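Local coordinates for glutamine amidotransferase type-2 domain-containing protein (Pseudomonas aeruginosa PAO1, PDB 1TE5) that is a predicted class-II glutamine amidotransferase of the Ntn-hydrolase clan, and so probably releases ammonia from glutamine, its exact role in the cell being unknown, at residues Ala132-Phe144 with Leu153-Arg165. Residues are numbered along the deposited sequence; the frame is centred on the assembly and turned at random.
Sequences AFCDLLNRVRRAF and LLPVLISACDEYR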
loop_
_atom_site.group_PDB
_atom_site.type_symbol
_atom_site.label_atom_id
_atom_site.label_comp_id
_atom_site.label_asym_id
_atom_site.label_seq_id
_atom_site.Cartn_x
_atom_site.Cartn_y
_atom_site.Cartn_z
ATOM N N ALA A 132 11.495 8.520 -12.120
ATOM C CA ALA A 132 10.826 9.720 -12.601
ATOM C C ALA A 132 9.873 10.239 -11.539
ATOM O O ALA A 132 9.747 11.453 -11.361
ATOM C CB ALA A 132 10.061 9.429 -13.885
ATOM N N PHE A 133 9.174 9.322 -10.870
ATOM C CA PHE A 133 8.222 9.684 -9.818
ATOM C C PHE A 133 8.907 10.421 -8.665
ATOM O O PHE A 133 8.435 11.465 -8.201
ATOM C CB PHE A 133 7.537 8.424 -9.270
ATOM C CG PHE A 133 6.484 8.700 -8.225
ATOM C CD1 PHE A 133 6.192 7.748 -7.254
ATOM C CD2 PHE A 133 5.773 9.904 -8.225
ATOM C CE1 PHE A 133 5.198 7.982 -6.290
ATOM C CE2 PHE A 133 4.777 10.156 -7.268
ATOM C CZ PHE A 133 4.488 9.187 -6.296
ATOM N N CYS A 134 9.971 9.819 -8.154
ATOM C CA CYS A 134 10.732 10.396 -7.066
ATOM C C CYS A 134 11.310 11.744 -7.455
ATOM O O CYS A 134 11.209 12.691 -6.687
ATOM C CB CYS A 134 11.847 9.452 -6.650
ATOM S SG CYS A 134 11.228 7.927 -5.946
ATOM N N ASP A 135 11.897 11.826 -8.647
ATOM C CA ASP A 135 12.492 13.068 -9.127
ATOM C C ASP A 135 11.469 14.195 -9.172
ATOM O O ASP A 135 11.754 15.324 -8.743
ATOM C CB ASP A 135 13.109 12.873 -10.510
ATOM C CG ASP A 135 13.890 14.091 -10.975
ATOM O OD1 ASP A 135 14.974 14.365 -10.419
ATOM O OD2 ASP A 135 13.413 14.778 -11.897
ATOM N N LEU A 136 10.292 13.892 -9.715
ATOM C CA LEU A 136 9.210 14.869 -9.815
ATOM C C LEU A 136 8.808 15.311 -8.416
ATOM O O LEU A 136 8.434 16.464 -8.203
ATOM C CB LEU A 136 8.000 14.264 -10.538
ATOM C CG LEU A 136 6.699 15.072 -10.637
ATOM C CD1 LEU A 136 5.979 14.698 -11.920
ATOM C CD2 LEU A 136 5.803 14.838 -9.420
ATOM N N LEU A 137 8.852 14.358 -7.485
ATOM C CA LEU A 137 8.509 14.601 -6.093
ATOM C C LEU A 137 9.554 15.484 -5.437
ATOM O O LEU A 137 9.228 16.282 -4.563
ATOM C CB LEU A 137 8.383 13.269 -5.335
ATOM C CG LEU A 137 7.078 12.488 -5.509
ATOM C CD1 LEU A 137 7.180 11.165 -4.805
ATOM C CD2 LEU A 137 5.911 13.282 -4.960
ATOM N N ASN A 138 10.805 15.334 -5.857
ATOM C CA ASN A 138 11.912 16.116 -5.315
ATOM C C ASN A 138 11.842 17.567 -5.760
ATOM O O ASN A 138 12.244 18.470 -5.028
ATOM C CB ASN A 138 13.255 15.517 -5.729
ATOM C CG ASN A 138 13.551 14.210 -5.025
ATOM O OD1 ASN A 138 14.432 13.455 -5.439
ATOM N ND2 ASN A 138 12.838 13.947 -3.940
ATOM N N ARG A 139 11.355 17.774 -6.979
ATOM C CA ARG A 139 11.210 19.106 -7.545
ATOM C C ARG A 139 10.062 19.844 -6.881
ATOM O O ARG A 139 10.090 21.068 -6.757
ATOM C CB ARG A 139 10.934 19.011 -9.039
ATOM C CG ARG A 139 12.013 18.314 -9.823
ATOM C CD ARG A 139 11.551 18.128 -11.243
ATOM N NE ARG A 139 12.596 17.580 -12.091
ATOM C CZ ARG A 139 12.859 18.019 -13.316
ATOM N NH1 ARG A 139 13.832 17.459 -14.025
ATOM N NH2 ARG A 139 12.146 19.016 -13.831
ATOM N N VAL A 140 9.008 19.107 -6.554
ATOM C CA VAL A 140 7.846 19.695 -5.892
ATOM C C VAL A 140 8.205 20.019 -4.445
ATOM O O VAL A 140 7.817 21.063 -3.934
ATOM C CB VAL A 140 6.596 18.746 -5.936
ATOM C CG1 VAL A 140 5.447 19.308 -5.118
ATOM C CG2 VAL A 140 6.131 18.563 -7.358
ATOM N N ARG A 141 8.943 19.124 -3.792
ATOM C CA ARG A 141 9.344 19.323 -2.404
ATOM C C ARG A 141 10.349 20.475 -2.265
ATOM O O ARG A 141 10.305 21.229 -1.290
ATOM C CB ARG A 141 9.907 18.018 -1.807
ATOM C CG ARG A 141 10.422 18.145 -0.364
ATOM C CD ARG A 141 9.746 17.189 0.631
ATOM N NE ARG A 141 9.245 17.801 1.864
ATOM C CZ ARG A 141 8.017 17.623 2.366
ATOM N NH1 ARG A 141 7.665 18.225 3.496
ATOM N NH2 ARG A 141 7.133 16.855 1.740
ATOM N N ARG A 142 11.245 20.620 -3.237
ATOM C CA ARG A 142 12.245 21.686 -3.198
ATOM C C ARG A 142 11.599 23.046 -3.441
ATOM O O ARG A 142 11.853 24.003 -2.705
ATOM C CB ARG A 142 13.343 21.427 -4.230
ATOM C CG ARG A 142 14.666 22.103 -3.914
ATOM C CD ARG A 142 15.770 21.586 -4.821
ATOM N NE ARG A 142 17.040 22.274 -4.592
ATOM C CZ ARG A 142 17.305 23.526 -4.973
ATOM N NH1 ARG A 142 18.494 24.063 -4.718
ATOM N NH2 ARG A 142 16.385 24.244 -5.610
ATOM N N ALA A 143 10.771 23.131 -4.477
ATOM C CA ALA A 143 10.081 24.369 -4.817
ATOM C C ALA A 143 8.975 24.747 -3.825
ATOM O O ALA A 143 8.635 25.921 -3.696
ATOM C CB ALA A 143 9.517 24.281 -6.219
ATOM N N PHE A 144 8.411 23.762 -3.133
ATOM C CA PHE A 144 7.336 24.012 -2.168
ATOM C C PHE A 144 7.510 23.195 -0.895
ATOM O O PHE A 144 6.906 22.131 -0.733
ATOM C CB PHE A 144 5.965 23.701 -2.784
ATOM C CG PHE A 144 5.747 24.338 -4.124
ATOM C CD1 PHE A 144 5.791 23.568 -5.285
ATOM C CD2 PHE A 144 5.561 25.712 -4.235
ATOM C CE1 PHE A 144 5.663 24.154 -6.539
ATOM C CE2 PHE A 144 5.432 26.306 -5.479
ATOM C CZ PHE A 144 5.486 25.524 -6.638
ATOM N N LEU A 153 1.567 24.501 -7.350
ATOM C CA LEU A 153 2.470 23.407 -7.693
ATOM C C LEU A 153 2.224 22.829 -9.091
ATOM O O LEU A 153 2.946 21.939 -9.525
ATOM C CB LEU A 153 2.389 22.300 -6.638
ATOM C CG LEU A 153 1.171 21.381 -6.670
ATOM C CD1 LEU A 153 1.576 20.035 -7.247
ATOM C CD2 LEU A 153 0.631 21.206 -5.266
ATOM N N LEU A 154 1.205 23.324 -9.787
ATOM C CA LEU A 154 0.891 22.840 -11.130
ATOM C C LEU A 154 2.032 23.058 -12.126
ATOM O O LEU A 154 2.366 22.147 -12.884
ATOM C CB LEU A 154 -0.391 23.489 -11.661
ATOM C CG LEU A 154 -1.537 22.592 -12.138
ATOM C CD1 LEU A 154 -2.726 23.451 -12.545
ATOM C CD2 LEU A 154 -1.081 21.727 -13.297
ATOM N N PRO A 155 2.626 24.272 -12.161
ATOM C CA PRO A 155 3.724 24.542 -13.097
ATOM C C PRO A 155 4.900 23.585 -12.965
ATOM O O PRO A 155 5.495 23.202 -13.969
ATOM C CB PRO A 155 4.126 25.971 -12.744
ATOM C CG PRO A 155 2.835 26.580 -12.323
ATOM C CD PRO A 155 2.261 25.504 -11.437
ATOM N N VAL A 156 5.264 23.232 -11.733
ATOM C CA VAL A 156 6.377 22.314 -11.524
ATOM C C VAL A 156 6.067 20.932 -12.091
ATOM O O VAL A 156 6.965 20.255 -12.576
ATOM C CB VAL A 156 6.802 22.223 -10.035
ATOM C CG1 VAL A 156 5.656 21.824 -9.176
ATOM C CG2 VAL A 156 7.929 21.233 -9.871
ATOM N N LEU A 157 4.798 20.531 -12.035
ATOM C CA LEU A 157 4.367 19.238 -12.569
ATOM C C LEU A 157 4.561 19.199 -14.078
ATOM O O LEU A 157 5.113 18.245 -14.623
ATOM C CB LEU A 157 2.886 18.995 -12.270
ATOM C CG LEU A 157 2.438 18.822 -10.823
ATOM C CD1 LEU A 157 0.933 18.587 -10.775
ATOM C CD2 LEU A 157 3.176 17.657 -10.200
ATOM N N ILE A 158 4.050 20.230 -14.742
ATOM C CA ILE A 158 4.127 20.376 -16.193
ATOM C C ILE A 158 5.572 20.434 -16.668
ATOM O O ILE A 158 5.918 19.879 -17.715
ATOM C CB ILE A 158 3.425 21.678 -16.646
ATOM C CG1 ILE A 158 2.030 21.763 -16.029
ATOM C CG2 ILE A 158 3.333 21.737 -18.169
ATOM C CD1 ILE A 158 1.418 23.135 -16.098
ATOM N N SER A 159 6.395 21.154 -15.915
ATOM C CA SER A 159 7.801 21.317 -16.240
ATOM C C SER A 159 8.524 19.986 -16.293
ATOM O O SER A 159 9.198 19.675 -17.273
ATOM C CB SER A 159 8.475 22.230 -15.214
ATOM O OG SER A 159 7.975 23.554 -15.297
ATOM N N ALA A 160 8.401 19.218 -15.217
ATOM C CA ALA A 160 9.049 17.918 -15.114
ATOM C C ALA A 160 8.590 16.971 -16.218
ATOM O O ALA A 160 9.403 16.250 -16.798
ATOM C CB ALA A 160 8.782 17.308 -13.749
ATOM N N CYS A 161 7.286 16.965 -16.490
ATOM C CA CYS A 161 6.728 16.108 -17.529
ATOM C C CYS A 161 7.304 16.467 -18.889
ATOM O O CYS A 161 7.599 15.583 -19.699
ATOM C CB CYS A 161 5.209 16.213 -17.547
ATOM S SG CYS A 161 4.394 15.313 -16.203
ATOM N N ASP A 162 7.451 17.767 -19.132
ATOM C CA ASP A 162 8.009 18.274 -20.380
ATOM C C ASP A 162 9.423 17.757 -20.589
ATOM O O ASP A 162 9.804 17.374 -21.697
ATOM C CB ASP A 162 8.037 19.804 -20.370
ATOM C CG ASP A 162 6.902 20.416 -21.168
ATOM O OD1 ASP A 162 6.665 19.966 -22.312
ATOM O OD2 ASP A 162 6.257 21.359 -20.655
ATOM N N GLU A 163 10.215 17.810 -19.526
ATOM C CA GLU A 163 11.592 17.346 -19.576
ATOM C C GLU A 163 11.704 15.849 -19.796
ATOM O O GLU A 163 12.613 15.389 -20.484
ATOM C CB GLU A 163 12.330 17.706 -18.291
ATOM C CG GLU A 163 12.977 19.070 -18.298
ATOM C CD GLU A 163 14.120 19.142 -17.312
ATOM O OE1 GLU A 163 15.071 18.337 -17.459
ATOM O OE2 GLU A 163 14.065 19.987 -16.389
ATOM N N TYR A 164 10.837 15.091 -19.136
ATOM C CA TYR A 164 10.850 13.640 -19.258
ATOM C C TYR A 164 10.477 13.194 -20.674
ATOM O O TYR A 164 11.045 12.233 -21.187
ATOM C CB TYR A 164 9.898 13.003 -18.236
ATOM C CG TYR A 164 10.178 13.359 -16.792
ATOM C CD1 TYR A 164 11.460 13.698 -16.368
ATOM C CD2 TYR A 164 9.149 13.386 -15.855
ATOM C CE1 TYR A 164 11.708 14.063 -15.045
ATOM C CE2 TYR A 164 9.384 13.747 -14.534
ATOM C CZ TYR A 164 10.664 14.089 -14.137
ATOM O OH TYR A 164 10.894 14.499 -12.845
ATOM N N ARG A 165 9.525 13.887 -21.296
ATOM C CA ARG A 165 9.094 13.539 -22.649
ATOM C C ARG A 165 10.180 13.816 -23.691
ATOM O O ARG A 165 10.117 13.330 -24.821
ATOM C CB ARG A 165 7.775 14.243 -23.006
ATOM C CG ARG A 165 7.879 15.674 -23.514
ATOM C CD ARG A 165 6.530 16.368 -23.350
ATOM N NE ARG A 165 6.169 17.253 -24.457
ATOM C CZ ARG A 165 5.649 16.834 -25.608
ATOM N NH1 ARG A 165 5.341 17.708 -26.558
ATOM N NH2 ARG A 165 5.452 15.537 -25.818
#
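Arg139 and Tyr164 reach into each other's helix from opposite directions, each a knob among four residues of the partner. The arginine leaves its backbone with CG anti to the carbonyl carbon (chi1 -60°) and then runs extended to NE, which carries it along Ala160 toward Glu163. Its CB lies against Val156 CG2, 3.8 Å away, and CD rests on the methyl of Ala160. NE gives its hydrogen bond to Asp135 OD2, one turn earlier on the same helix, at 2.9 Å, tilted out of the guanidinium plane. At the tip, NH1 and NH2 share Glu163 OE2 at the guanidinium edge in a long, weak salt bridge (NH2 to OE2 3.3 Å), while NH2 also comes close to Ala160 CA. The Tyr164 hydroxyl lies over one guanidinium face and donates to Asp135 OD2, OH to OD2 2.7 Å, on the anti lone pair. Two donors, Tyr164 OH and Arg139 NE, thus hold this oxygen of the buried Asp135, and Arg139 extends the network across the helices to Glu163.

Beyond the polar end the interface is apolar: Leu136 CD2 meets Leu157 CD2 at 3.9 Å, and Val140 CG2 meets Val156 CG1. Val156 CG1 also touches the edge of the Phe144 ring at CE1, 3.5 Å away, just after helix 128-143 ends.

Helix segments 132-143 and 153-165 form an antiparallel helical hairpin, their axes approaching to 9.6 Å at 146°. It packs on the antiparallel sheet containing strands 94-98, 101-108 and 180-183, with Trp103 of strand 101-108 touching both Leu136 and Leu153, consistent with a helical layer of the Ntn-hydrolase sandwich.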